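Local coordinates for protein S-adenosylmethionine:2-demethylmenaquinone methyltransferase (Geobacillus kaustophilus, PDB 2PCN) that is a trimeric member of the RraA-like family, an alpha/beta protein whose subunit is built around a central mixed beta sheet, at residues A[15-21]-A[131-136]; A[35-39]-A[123-129]; A[69-74]-A[90-96]. All blocks are in the same frame, centred on the assembly; numbering follows the deposited sequence.

How the interactions relate
The three contacts form a strictly nested series with no crossings. From the N terminus, segment 15-21 leaves strand 14-16 and segment 35-39 follows at the end of strand 30-38. Interaction 3 is the first to close, joining 69-74 to 90-96 across helix 74-82 and strand 87-90. Interaction 2 then brings 123-129 back to 35-39, and interaction 1, the outermost, sets 131-136 against 15-21. Neighbouring contacts touch: Trp136 N lies 2.9 Å from Leu129 O, a probable hydrogen bond between interactions 1 and 2; Leu19 and Phe131 pack on His91 of interaction 3; and Val39 CG2 is 4.1 Å from Leu71 CD1. Together they join the central mixed sheet to the 129-136 hairpin and the small parallel sheet of 70-72 and 93-94.

Interaction 1 (A[15-21]-A[131-136]); sequences QVCELPF and FGGVRW
Segment 15-21 leaves a strand in extended conformation, turns at Glu18 (phi/psi -90/-14) and runs on through Pro20 to Phe21, while segment 131-136 folds as a tight hairpin against it. The backbones come nearest at Leu19 and Gly132, whose CA atoms are 4.7 Å apart. Phe131 (chi1 p) presents its ring edge to that of Phe21, with CE2 of Phe131 4.0 Å from CZ of Phe21; Leu19 CD2 sits 4.3 Å from Phe131 CD2, and His91 stacks on the Phe131 ring. Gly132 and Gly133 both adopt positive phi (63/23 and 72/19). Gly132 O accepts the one direct backbone bond between the segments, from Glu18 N at 2.9 Å and nearly linear, and a side chain at Gly132 would clash with Cys17 SG. At Gly133 a CB would likewise collide with Glu18 OE2, which lies 3.4 Å from Gly133 CA. Val134 (t) points CG2 at Cys17 CA, 3.5 Å away. Arg135 and Val134 are flanked by the Gln15 side chain (m, t). Trp136 (m) folds back so that NE1 donates to Phe131 O at 3.1 Å, and the edge of its indole meets Cys17 SG, 4.0 Å from CZ2. Reciprocal bonds, Phe131 N to Val134 O (3.2 Å) and Val134 N to Phe131 O (3.0 Å), define a two-residue beta hairpin closed by a type I' turn.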
loop_
_atom_site.group_PDB
_atom_site.type_symbol
_atom_site.label_atom_id
_atom_site.label_comp_id
_atom_site.label_asym_id
_atom_site.label_seq_id
_atom_site.Cartn_x
_atom_site.Cartn_y
_atom_site.Cartn_z
ATOM N N GLN A 15 -9.443 21.268 8.359
ATOM C CA GLN A 15 -8.820 21.174 7.054
ATOM C C GLN A 15 -8.546 19.680 6.954
ATOM O O GLN A 15 -8.033 19.083 7.900
ATOM C CB GLN A 15 -7.498 21.936 7.015
ATOM C CG GLN A 15 -7.646 23.435 6.869
ATOM C CD GLN A 15 -6.306 24.114 6.742
ATOM O OE1 GLN A 15 -5.670 24.455 7.740
ATOM N NE2 GLN A 15 -5.856 24.295 5.507
ATOM N N VAL A 16 -8.903 19.073 5.830
ATOM C CA VAL A 16 -8.690 17.645 5.645
ATOM C C VAL A 16 -7.594 17.415 4.615
ATOM O O VAL A 16 -7.717 17.826 3.463
ATOM C CB VAL A 16 -9.986 16.948 5.178
ATOM C CG1 VAL A 16 -9.739 15.459 4.997
ATOM C CG2 VAL A 16 -11.093 17.179 6.196
ATOM N N CYS A 17 -6.513 16.765 5.039
ATOM C CA CYS A 17 -5.399 16.496 4.144
ATOM C C CYS A 17 -5.834 15.589 2.996
ATOM O O CYS A 17 -6.449 14.541 3.211
ATOM C CB CYS A 17 -4.245 15.852 4.916
ATOM S SG CYS A 17 -2.727 15.702 3.948
ATOM N N GLU A 18 -5.504 16.002 1.777
ATOM C CA GLU A 18 -5.866 15.260 0.574
ATOM C C GLU A 18 -4.800 14.249 0.179
ATOM O O GLU A 18 -5.042 13.365 -0.644
ATOM C CB GLU A 18 -6.098 16.241 -0.574
ATOM C CG GLU A 18 -7.226 17.218 -0.317
ATOM C CD GLU A 18 -7.202 18.392 -1.273
ATOM O OE1 GLU A 18 -7.054 18.164 -2.491
ATOM O OE2 GLU A 18 -7.336 19.541 -0.803
ATOM N N LEU A 19 -3.621 14.388 0.767
ATOM C CA LEU A 19 -2.518 13.486 0.483
ATOM C C LEU A 19 -2.588 12.264 1.395
ATOM O O LEU A 19 -2.564 12.393 2.620
ATOM C CB LEU A 19 -1.188 14.213 0.692
ATOM C CG LEU A 19 0.104 13.409 0.531
ATOM C CD1 LEU A 19 0.251 12.926 -0.909
ATOM C CD2 LEU A 19 1.286 14.284 0.920
ATOM N N PRO A 20 -2.700 11.063 0.808
ATOM C CA PRO A 20 -2.766 9.842 1.613
ATOM C C PRO A 20 -1.360 9.479 2.074
ATOM O O PRO A 20 -0.422 9.479 1.278
ATOM C CB PRO A 20 -3.338 8.821 0.636
ATOM C CG PRO A 20 -2.743 9.253 -0.661
ATOM C CD PRO A 20 -2.917 10.757 -0.619
ATOM N N PHE A 21 -1.214 9.180 3.356
ATOM C CA PHE A 21 0.087 8.824 3.907
ATOM C C PHE A 21 0.185 7.344 4.224
ATOM O O PHE A 21 -0.826 6.669 4.422
ATOM C CB PHE A 21 0.345 9.583 5.213
ATOM C CG PHE A 21 0.592 11.050 5.034
ATOM C CD1 PHE A 21 1.837 11.513 4.622
ATOM C CD2 PHE A 21 -0.407 11.974 5.319
ATOM C CE1 PHE A 21 2.088 12.874 4.499
ATOM C CE2 PHE A 21 -0.166 13.340 5.197
ATOM C CZ PHE A 21 1.085 13.788 4.787
ATOM N N PHE A 131 0.868 22.023 1.623
ATOM C CA PHE A 131 0.889 20.794 0.836
ATOM C C PHE A 131 -0.318 19.935 1.187
ATOM O O PHE A 131 -0.928 20.110 2.245
ATOM C CB PHE A 131 2.182 19.999 1.070
ATOM C CG PHE A 131 2.317 19.437 2.457
ATOM C CD1 PHE A 131 2.982 20.151 3.450
ATOM C CD2 PHE A 131 1.791 18.184 2.767
ATOM C CE1 PHE A 131 3.127 19.623 4.737
ATOM C CE2 PHE A 131 1.929 17.647 4.050
ATOM C CZ PHE A 131 2.601 18.371 5.037
ATOM N N GLY A 132 -0.662 19.015 0.292
ATOM C CA GLY A 132 -1.796 18.138 0.524
ATOM C C GLY A 132 -3.102 18.899 0.613
ATOM O O GLY A 132 -4.070 18.416 1.201
ATOM N N GLY A 133 -3.125 20.091 0.024
ATOM C CA GLY A 133 -4.321 20.913 0.044
ATOM C C GLY A 133 -4.600 21.494 1.416
ATOM O O GLY A 133 -5.716 21.929 1.699
ATOM N N VAL A 134 -3.581 21.514 2.269
ATOM C CA VAL A 134 -3.734 22.028 3.626
ATOM C C VAL A 134 -2.688 23.083 3.977
ATOM O O VAL A 134 -1.548 23.025 3.516
ATOM C CB VAL A 134 -3.641 20.870 4.666
ATOM C CG1 VAL A 134 -3.558 21.423 6.091
ATOM C CG2 VAL A 134 -4.852 19.964 4.532
ATOM N N ARG A 135 -3.092 24.054 4.790
ATOM C CA ARG A 135 -2.191 25.105 5.249
ATOM C C ARG A 135 -1.843 24.703 6.678
ATOM O O ARG A 135 -2.707 24.707 7.556
ATOM C CB ARG A 135 -2.908 26.460 5.238
ATOM C CG ARG A 135 -2.050 27.648 5.651
ATOM C CD ARG A 135 -2.930 28.872 5.909
ATOM N NE ARG A 135 -2.159 30.069 6.238
ATOM C CZ ARG A 135 -1.408 30.736 5.368
ATOM N NH1 ARG A 135 -1.322 30.323 4.111
ATOM N NH2 ARG A 135 -0.744 31.818 5.754
ATOM N N TRP A 136 -0.583 24.337 6.900
ATOM C CA TRP A 136 -0.117 23.902 8.214
ATOM C C TRP A 136 0.564 25.048 8.961
ATOM O O TRP A 136 1.673 25.448 8.613
ATOM C CB TRP A 136 0.871 22.739 8.056
ATOM C CG TRP A 136 0.410 21.674 7.098
ATOM C CD1 TRP A 136 0.365 21.760 5.737
ATOM C CD2 TRP A 136 -0.073 20.368 7.434
ATOM N NE1 TRP A 136 -0.114 20.587 5.202
ATOM C CE2 TRP A 136 -0.391 19.715 6.223
ATOM C CE3 TRP A 136 -0.266 19.684 8.642
ATOM C CZ2 TRP A 136 -0.892 18.407 6.182
ATOM C CZ3 TRP A 136 -0.765 18.383 8.603
ATOM C CH2 TRP A 136 -1.072 17.760 7.380
#

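Interaction 2 (A[35-39]-A[123-129]); sequences ATVDV and GARDVVL
Thr36 dominates this contact: its p rotamer directs OG1 to donate a 2.6 Å hydrogen bond to Val127 O, while Thr36 CB lies 3.7 Å from Leu129 CD1. Segments 35-39 and 123-129 run antiparallel, with CA atoms 4.3 Å apart at the non-hydrogen-bonded pair Val37-Arg125 and 5.2 Å apart at the hydrogen-bonded pair Asp38-Ala124. In the latter, Asp38 N donates to Ala124 O at 2.7 Å and Ala124 N to Asp38 O at 2.8 Å; Asp126 N continues the ladder to Thr36 O at 2.9 Å. Gly123 (phi/psi 118/-172) passes so close that CA is 3.1 Å from Asp38 O, leaving no room for a side chain.

Val37 (t) and Arg125 (m, t, p) share one face, CG2 of Val37 lying 4.2 Å from CG of Arg125, and both pack on helix 44-52. Arg125 NE reaches Thr36 O through a water, and its guanidinium NH2 bonds Thr52. Asp38 (t) projects to the opposite face, where CB meets Val127 CG2 (m) at 3.7 Å and Leu129 CD2 (m, t) at 3.6 Å, while OD1 forms a salt bridge with Lys64. Asp126, with positive phi (57/32), swings the chain out of the strand; a second water joins its OD1 to Thr36 N. Strand 58-62 pairs in parallel along the other edge of 30-38, so that 124-125 is one of the antiparallel neighbours of a strand within the central mixed sheet.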
loop_
_atom_site.group_PDB
_atom_site.type_symbol
_atom_site.label_atom_id
_atom_site.label_comp_id
_atom_site.label_asym_id
_atom_site.label_seq_id
_atom_site.Cartn_x
_atom_site.Cartn_y
_atom_site.Cartn_z
ATOM N N ALA A 35 4.338 21.702 14.969
ATOM C CA ALA A 35 5.617 22.399 14.924
ATOM C C ALA A 35 5.969 22.166 13.457
ATOM O O ALA A 35 5.788 21.051 12.958
ATOM C CB ALA A 35 6.636 21.723 15.826
ATOM N N THR A 36 6.453 23.192 12.762
ATOM C CA THR A 36 6.759 23.045 11.340
ATOM C C THR A 36 8.216 23.153 10.922
ATOM O O THR A 36 9.023 23.840 11.555
ATOM C CB THR A 36 5.984 24.081 10.491
ATOM O OG1 THR A 36 6.441 25.400 10.820
ATOM C CG2 THR A 36 4.487 23.989 10.751
ATOM N N VAL A 37 8.532 22.470 9.828
ATOM C CA VAL A 37 9.865 22.489 9.240
ATOM C C VAL A 37 9.676 22.418 7.730
ATOM O O VAL A 37 8.959 21.551 7.227
ATOM C CB VAL A 37 10.723 21.280 9.675
ATOM C CG1 VAL A 37 12.105 21.382 9.045
ATOM C CG2 VAL A 37 10.840 21.229 11.185
ATOM N N ASP A 38 10.315 23.334 7.010
ATOM C CA ASP A 38 10.220 23.380 5.555
ATOM C C ASP A 38 11.622 23.149 4.996
ATOM O O ASP A 38 12.519 23.970 5.188
ATOM C CB ASP A 38 9.675 24.745 5.128
ATOM C CG ASP A 38 9.312 24.801 3.657
ATOM O OD1 ASP A 38 8.656 23.862 3.160
ATOM O OD2 ASP A 38 9.669 25.801 3.002
ATOM N N VAL A 39 11.809 22.023 4.314
ATOM C CA VAL A 39 13.114 21.673 3.758
ATOM C C VAL A 39 13.013 21.025 2.383
ATOM O O VAL A 39 11.920 20.768 1.878
ATOM C CB VAL A 39 13.856 20.672 4.675
ATOM C CG1 VAL A 39 14.030 21.266 6.067
ATOM C CG2 VAL A 39 13.075 19.358 4.749
ATOM N N GLY A 123 16.736 25.423 4.618
ATOM C CA GLY A 123 15.334 25.277 4.970
ATOM C C GLY A 123 14.969 26.213 6.108
ATOM O O GLY A 123 15.772 27.061 6.498
ATOM N N ALA A 124 13.766 26.067 6.651
ATOM C CA ALA A 124 13.336 26.926 7.747
ATOM C C ALA A 124 12.343 26.253 8.682
ATOM O O ALA A 124 11.564 25.398 8.269
ATOM C CB ALA A 124 12.726 28.209 7.191
ATOM N N ARG A 125 12.379 26.651 9.949
ATOM C CA ARG A 125 11.464 26.114 10.948
ATOM C C ARG A 125 10.422 27.181 11.268
ATOM O O ARG A 125 10.616 28.364 10.975
ATOM C CB ARG A 125 12.214 25.749 12.240
ATOM C CG ARG A 125 13.164 24.568 12.134
ATOM C CD ARG A 125 13.904 24.351 13.447
ATOM N NE ARG A 125 12.981 24.158 14.566
ATOM C CZ ARG A 125 13.349 24.088 15.841
ATOM N NH1 ARG A 125 14.629 24.196 16.171
ATOM N NH2 ARG A 125 12.436 23.920 16.790
ATOM N N ASP A 126 9.313 26.748 11.855
ATOM C CA ASP A 126 8.236 27.639 12.274
ATOM C C ASP A 126 7.612 28.524 11.198
ATOM O O ASP A 126 7.173 29.637 11.487
ATOM C CB ASP A 126 8.724 28.517 13.429
ATOM C CG ASP A 126 9.416 27.718 14.517
ATOM O OD1 ASP A 126 8.852 26.696 14.955
ATOM O OD2 ASP A 126 10.524 28.112 14.937
ATOM N N VAL A 127 7.575 28.037 9.962
ATOM C CA VAL A 127 6.961 28.784 8.870
ATOM C C VAL A 127 5.666 28.070 8.500
ATOM O O VAL A 127 5.434 26.935 8.923
ATOM C CB VAL A 127 7.873 28.843 7.615
ATOM C CG1 VAL A 127 9.144 29.624 7.927
ATOM C CG2 VAL A 127 8.211 27.439 7.143
ATOM N N VAL A 128 4.815 28.735 7.724
ATOM C CA VAL A 128 3.562 28.126 7.304
ATOM C C VAL A 128 3.856 27.190 6.138
ATOM O O VAL A 128 4.507 27.578 5.170
ATOM C CB VAL A 128 2.544 29.193 6.857
ATOM C CG1 VAL A 128 1.277 28.524 6.353
ATOM C CG2 VAL A 128 2.224 30.123 8.022
ATOM N N LEU A 129 3.390 25.950 6.243
ATOM C CA LEU A 129 3.616 24.972 5.190
ATOM C C LEU A 129 2.365 24.860 4.335
ATOM O O LEU A 129 1.255 25.122 4.805
ATOM C CB LEU A 129 3.946 23.603 5.794
ATOM C CG LEU A 129 5.056 23.554 6.846
ATOM C CD1 LEU A 129 5.151 22.142 7.399
ATOM C CD2 LEU A 129 6.384 23.987 6.237
HETATM O O HOH W 1 10.267 23.437 14.035
HETATM O O HOH W 2 6.641 25.521 14.454
HETATM O O HOH W 3 6.981 27.339 3.454
#

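Interaction 3 (A[69-74]-A[90-96]); sequences VALLGD and IHGCIRD
Two carboxylates meet unusually closely here: Asp74 OD1 and Asp96 OD2 lie 2.9 Å apart, a crowding of like charges. Asp96 OD2 also accepts a 2.9 Å hydrogen bond from Asp74 N, the first residue of helix 74-82, and its OD1 pairs with Lys2 of the third subunit. Asp96 (m) reaches this position from a positive-phi backbone (60/35). Gly73, the N-cap residue of that helix, lets the carboxylate approach, its CA 3.4 Å from Asp96 OD2; a CB there would clash.

The two segments run in the same direction, with CA atoms 4.2 Å apart at Ala70-Ile94 and 5.0 Å at Gly73-Arg95. Leu71 N donates to Cys93 O at 2.8 Å and Arg95 N to Leu72 O at 3.0 Å, whereas Leu72 N, buried between them, has no partner. One water links Val69 O to Cys93 N. The chain turns corners at Leu71 and at His91-Gly92, His91 being the centre of an inverse gamma turn. Leu71 CD1 (m, t) packs 3.8 Å from Ile90 CG2 (m, t), and Leu72 CB 3.7 Å from Ile90 CD1.

Arg95 bonds Pro114 O and salt-bridges Asp8 of the third subunit. Strand 93-94 is the middle of a small parallel sheet between 70-72 and 111-112, with Leu72 and Ile94 both packing on Ile100 of helix 97-100.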
loop_
_atom_site.group_PDB
_atom_site.type_symbol
_atom_site.label_atom_id
_atom_site.label_comp_id
_atom_site.label_asym_id
_atom_site.label_seq_id
_atom_site.Cartn_x
_atom_site.Cartn_y
_atom_site.Cartn_z
ATOM N N VAL A 69 15.590 11.160 -1.241
ATOM C CA VAL A 69 16.271 10.935 0.030
ATOM C C VAL A 69 15.273 10.771 1.166
ATOM O O VAL A 69 14.107 11.147 1.046
ATOM C CB VAL A 69 17.215 12.111 0.413
ATOM C CG1 VAL A 69 18.283 12.304 -0.655
ATOM C CG2 VAL A 69 16.410 13.386 0.607
ATOM N N ALA A 70 15.748 10.207 2.270
ATOM C CA ALA A 70 14.923 10.025 3.453
ATOM C C ALA A 70 15.166 11.252 4.330
ATOM O O ALA A 70 16.271 11.797 4.343
ATOM C CB ALA A 70 15.339 8.759 4.185
ATOM N N LEU A 71 14.147 11.700 5.055
ATOM C CA LEU A 71 14.309 12.869 5.921
ATOM C C LEU A 71 14.323 12.474 7.397
ATOM O O LEU A 71 14.646 13.280 8.274
ATOM C CB LEU A 71 13.187 13.881 5.660
ATOM C CG LEU A 71 13.198 14.543 4.275
ATOM C CD1 LEU A 71 11.971 15.426 4.116
ATOM C CD2 LEU A 71 14.467 15.370 4.105
ATOM N N LEU A 72 13.976 11.223 7.666
ATOM C CA LEU A 72 13.954 10.732 9.036
ATOM C C LEU A 72 14.303 9.253 9.073
ATOM O O LEU A 72 13.850 8.475 8.222
ATOM C CB LEU A 72 12.574 10.974 9.658
ATOM C CG LEU A 72 12.362 10.501 11.099
ATOM C CD1 LEU A 72 11.785 11.628 11.939
ATOM C CD2 LEU A 72 11.439 9.302 11.105
ATOM N N GLY A 73 15.126 8.888 10.055
ATOM C CA GLY A 73 15.550 7.512 10.235
ATOM C C GLY A 73 15.355 7.092 11.681
ATOM O O GLY A 73 14.735 7.818 12.455
ATOM N N ASP A 74 15.898 5.942 12.068
ATOM C CA ASP A 74 15.704 5.471 13.434
ATOM C C ASP A 74 16.356 6.342 14.507
ATOM O O ASP A 74 15.831 6.447 15.613
ATOM C CB ASP A 74 16.157 4.011 13.570
ATOM C CG ASP A 74 17.658 3.853 13.517
ATOM O OD1 ASP A 74 18.294 4.467 12.639
ATOM O OD2 ASP A 74 18.200 3.098 14.354
ATOM N N ILE A 90 5.524 13.554 7.436
ATOM C CA ILE A 90 6.474 14.012 6.429
ATOM C C ILE A 90 6.018 13.973 4.977
ATOM O O ILE A 90 5.646 12.921 4.458
ATOM C CB ILE A 90 7.780 13.182 6.529
ATOM C CG1 ILE A 90 8.213 13.076 7.991
ATOM C CG2 ILE A 90 8.877 13.820 5.685
ATOM C CD1 ILE A 90 9.426 12.200 8.218
ATOM N N HIS A 91 6.045 15.131 4.325
ATOM C CA HIS A 91 5.699 15.205 2.913
ATOM C C HIS A 91 7.039 14.887 2.261
ATOM O O HIS A 91 7.747 15.771 1.765
ATOM C CB HIS A 91 5.219 16.610 2.541
ATOM C CG HIS A 91 4.859 16.765 1.095
ATOM N ND1 HIS A 91 4.348 15.730 0.341
ATOM C CD2 HIS A 91 4.928 17.834 0.269
ATOM C CE1 HIS A 91 4.122 16.156 -0.892
ATOM N NE2 HIS A 91 4.466 17.430 -0.961
ATOM N N GLY A 92 7.382 13.603 2.311
ATOM C CA GLY A 92 8.640 13.113 1.781
ATOM C C GLY A 92 8.841 11.684 2.259
ATOM O O GLY A 92 7.889 11.045 2.709
ATOM N N CYS A 93 10.070 11.182 2.192
ATOM C CA CYS A 93 10.342 9.803 2.590
ATOM C C CYS A 93 11.119 9.622 3.889
ATOM O O CYS A 93 11.702 10.562 4.428
ATOM C CB CYS A 93 11.104 9.083 1.472
ATOM S SG CYS A 93 10.210 8.944 -0.084
ATOM N N ILE A 94 11.114 8.390 4.382
ATOM C CA ILE A 94 11.848 8.037 5.587
ATOM C C ILE A 94 12.617 6.759 5.272
ATOM O O ILE A 94 12.471 6.190 4.186
ATOM C CB ILE A 94 10.904 7.736 6.779
ATOM C CG1 ILE A 94 10.092 6.465 6.500
ATOM C CG2 ILE A 94 9.973 8.915 7.019
ATOM C CD1 ILE A 94 9.378 5.918 7.718
ATOM N N ARG A 95 13.448 6.324 6.211
ATOM C CA ARG A 95 14.179 5.076 6.061
ATOM C C ARG A 95 14.189 4.415 7.438
ATOM O O ARG A 95 13.679 4.993 8.400
ATOM C CB ARG A 95 15.595 5.311 5.523
ATOM C CG ARG A 95 16.548 6.073 6.421
ATOM C CD ARG A 95 17.889 6.203 5.703
ATOM N NE ARG A 95 18.984 6.566 6.596
ATOM C CZ ARG A 95 20.267 6.546 6.245
ATOM N NH1 ARG A 95 20.619 6.185 5.016
ATOM N NH2 ARG A 95 21.200 6.864 7.131
ATOM N N ASP A 96 14.759 3.218 7.530
ATOM C CA ASP A 96 14.774 2.454 8.779
ATOM C C ASP A 96 13.320 2.205 9.182
ATOM O O ASP A 96 12.989 2.187 10.370
ATOM C CB ASP A 96 15.489 3.213 9.903
ATOM C CG ASP A 96 16.940 3.515 9.580
ATOM O OD1 ASP A 96 17.632 2.637 9.020
ATOM O OD2 ASP A 96 17.393 4.633 9.899
HETATM O O HOH W 4 12.167 13.115 1.004
#